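Local coordinates for protein phosphoribosylaminoimidazole carboxylase, ATPase subunit (Thermus thermophilus, PDB 3AW8) that probably catalyses the ATP-dependent carboxylation of 5-aminoimidazole ribonucleotide with bicarbonate to give N5-carboxyaminoimidazole ribonucleotide in purine biosynthesis, at residues A[87-92]-A[235-240]. Sequence-based numbering, arbitrary orientation.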
loop_
_atom_site.group_PDB
_atom_site.type_symbol
_atom_site.label_atom_id
_atom_site.label_comp_id
_atom_site.label_asym_id
_atom_site.label_seq_id
_atom_site.Cartn_x
_atom_site.Cartn_y
_atom_site.Cartn_z
ATOM N N PRO A 87 -5.872 -12.727 22.040
ATOM C CA PRO A 87 -6.705 -13.030 23.210
ATOM C C PRO A 87 -6.647 -11.915 24.248
ATOM O O PRO A 87 -5.614 -11.261 24.401
ATOM C CB PRO A 87 -6.097 -14.328 23.738
ATOM C CG PRO A 87 -5.530 -14.961 22.512
ATOM C CD PRO A 87 -4.892 -13.801 21.802
ATOM N N ALA A 88 -7.749 -11.716 24.966
ATOM C CA ALA A 88 -7.827 -10.684 26.001
ATOM C C ALA A 88 -6.715 -10.804 27.040
ATOM O O ALA A 88 -6.314 -9.811 27.645
ATOM C CB ALA A 88 -9.188 -10.734 26.694
ATOM N N LYS A 89 -6.219 -12.019 27.248
ATOM C CA LYS A 89 -5.153 -12.242 28.219
ATOM C C LYS A 89 -3.931 -11.390 27.885
ATOM O O LYS A 89 -3.343 -10.766 28.773
ATOM C CB LYS A 89 -4.759 -13.725 28.240
ATOM C CG LYS A 89 -3.739 -14.110 29.316
ATOM C CD LYS A 89 -3.306 -15.563 29.125
ATOM C CE LYS A 89 -2.279 -16.024 30.158
ATOM N NZ LYS A 89 -2.843 -16.073 31.535
ATOM N N ALA A 90 -3.554 -11.372 26.604
ATOM C CA ALA A 90 -2.401 -10.603 26.136
ATOM C C ALA A 90 -2.486 -9.140 26.570
ATOM O O ALA A 90 -1.482 -8.538 26.943
ATOM C CB ALA A 90 -2.294 -10.700 24.628
ATOM N N LEU A 91 -3.684 -8.567 26.516
ATOM C CA LEU A 91 -3.880 -7.189 26.944
ATOM C C LEU A 91 -3.610 -7.099 28.437
ATOM O O LEU A 91 -2.936 -6.186 28.909
ATOM C CB LEU A 91 -5.318 -6.744 26.685
ATOM C CG LEU A 91 -5.667 -6.179 25.317
ATOM C CD1 LEU A 91 -7.131 -5.783 25.302
ATOM C CD2 LEU A 91 -4.799 -4.974 25.040
ATOM N N GLU A 92 -4.158 -8.057 29.177
ATOM C CA GLU A 92 -4.003 -8.121 30.624
ATOM C C GLU A 92 -2.514 -8.104 30.975
ATOM O O GLU A 92 -2.046 -7.249 31.720
ATOM C CB GLU A 92 -4.646 -9.411 31.150
ATOM C CG GLU A 92 -5.156 -9.354 32.584
ATOM C CD GLU A 92 -6.642 -9.008 32.676
ATOM O OE1 GLU A 92 -7.464 -9.733 32.059
ATOM O OE2 GLU A 92 -6.986 -8.021 33.374
ATOM N N GLU A 235 3.004 -18.841 22.096
ATOM C CA GLU A 235 2.362 -20.119 22.388
ATOM C C GLU A 235 1.810 -20.156 23.801
ATOM O O GLU A 235 0.771 -20.762 24.055
ATOM C CB GLU A 235 3.345 -21.262 22.171
ATOM C CG GLU A 235 3.886 -21.286 20.759
ATOM C CD GLU A 235 4.574 -22.583 20.415
ATOM O OE1 GLU A 235 5.549 -22.944 21.111
ATOM O OE2 GLU A 235 4.135 -23.237 19.441
ATOM N N ALA A 236 2.501 -19.498 24.720
ATOM C CA ALA A 236 2.051 -19.444 26.099
ATOM C C ALA A 236 0.713 -18.717 26.186
ATOM O O ALA A 236 -0.119 -19.043 27.027
ATOM C CB ALA A 236 3.082 -18.723 26.958
ATOM N N LEU A 237 0.509 -17.734 25.312
ATOM C CA LEU A 237 -0.719 -16.940 25.309
ATOM C C LEU A 237 -1.728 -17.351 24.249
ATOM O O LEU A 237 -2.819 -16.785 24.190
ATOM C CB LEU A 237 -0.387 -15.464 25.084
ATOM C CG LEU A 237 0.384 -14.653 26.123
ATOM C CD1 LEU A 237 1.036 -13.456 25.442
ATOM C CD2 LEU A 237 -0.553 -14.211 27.232
ATOM N N ASP A 238 -1.379 -18.328 23.415
ATOM C CA ASP A 238 -2.273 -18.739 22.333
ATOM C C ASP A 238 -2.502 -17.494 21.486
ATOM O O ASP A 238 -3.619 -17.185 21.069
ATOM C CB ASP A 238 -3.603 -19.243 22.887
ATOM C CG ASP A 238 -3.675 -20.753 22.919
ATOM O OD1 ASP A 238 -2.923 -21.384 23.704
ATOM O OD2 ASP A 238 -4.480 -21.310 22.142
ATOM N N TYR A 239 -1.405 -16.787 21.251
ATOM C CA TYR A 239 -1.412 -15.549 20.503
ATOM C C TYR A 239 -1.800 -15.736 19.048
ATOM O O TYR A 239 -1.390 -16.696 18.394
ATOM C CB TYR A 239 -0.029 -14.893 20.571
ATOM C CG TYR A 239 -0.065 -13.395 20.371
ATOM C CD1 TYR A 239 -0.285 -12.538 21.445
ATOM C CD2 TYR A 239 0.082 -12.836 19.101
ATOM C CE1 TYR A 239 -0.356 -11.164 21.265
ATOM C CE2 TYR A 239 0.008 -11.459 18.909
ATOM C CZ TYR A 239 -0.209 -10.631 19.994
ATOM O OH TYR A 239 -0.251 -9.274 19.824
ATOM N N VAL A 240 -2.604 -14.805 18.555
ATOM C CA VAL A 240 -3.028 -14.809 17.166
ATOM C C VAL A 240 -2.899 -13.374 16.699
ATOM O O VAL A 240 -3.516 -12.465 17.263
ATOM C CB VAL A 240 -4.482 -15.260 17.001
ATOM C CG1 VAL A 240 -4.840 -15.289 15.526
ATOM C CG2 VAL A 240 -4.671 -16.633 17.632
#
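Lys89 and Leu237 meet through aliphatic atoms: CD2 of Leu237 lies 3.6 Å from Lys89 CD, with Lys89 CG and CE flanking the contact, so one methyl branch packs against the lysine stem. With CG anti to the backbone N (chi1 -175°) and CD also anti, the stem stays extended past that methyl. Ala90 CB touches Leu237 CD1 at 4.4 Å. It also sits at the edge of the Tyr239 ring, near its plane, 3.9 Å from Tyr239 CE1. Phe103 of helix 97-107 also touches Leu237. Tyr239 OH is hydrogen-bonded to Val242 O, which anchors the far end of the ring.

Pro87 instead meets backbone. Its CG approaches Asp238 O at 3.3 Å and Leu237 O at 3.7 Å, so the ring carbons lie against the turn that ends helix 220-237. There Asp238, with positive phi (59°) and a weak bond from its N to Glu235 O (3.3 Å), is the C-prime residue of a Schellman motif.

The contact thus sets the start of helix 88-94, in the preATP-grasp family region, against the C-terminal end of helix 220-237 in the ATP-grasp family region. It is partly buried, 296 Å² summed over both sides, and rests on van der Waals packing, without hydrogen bonds or salt bridges between 87-92 and 235-240.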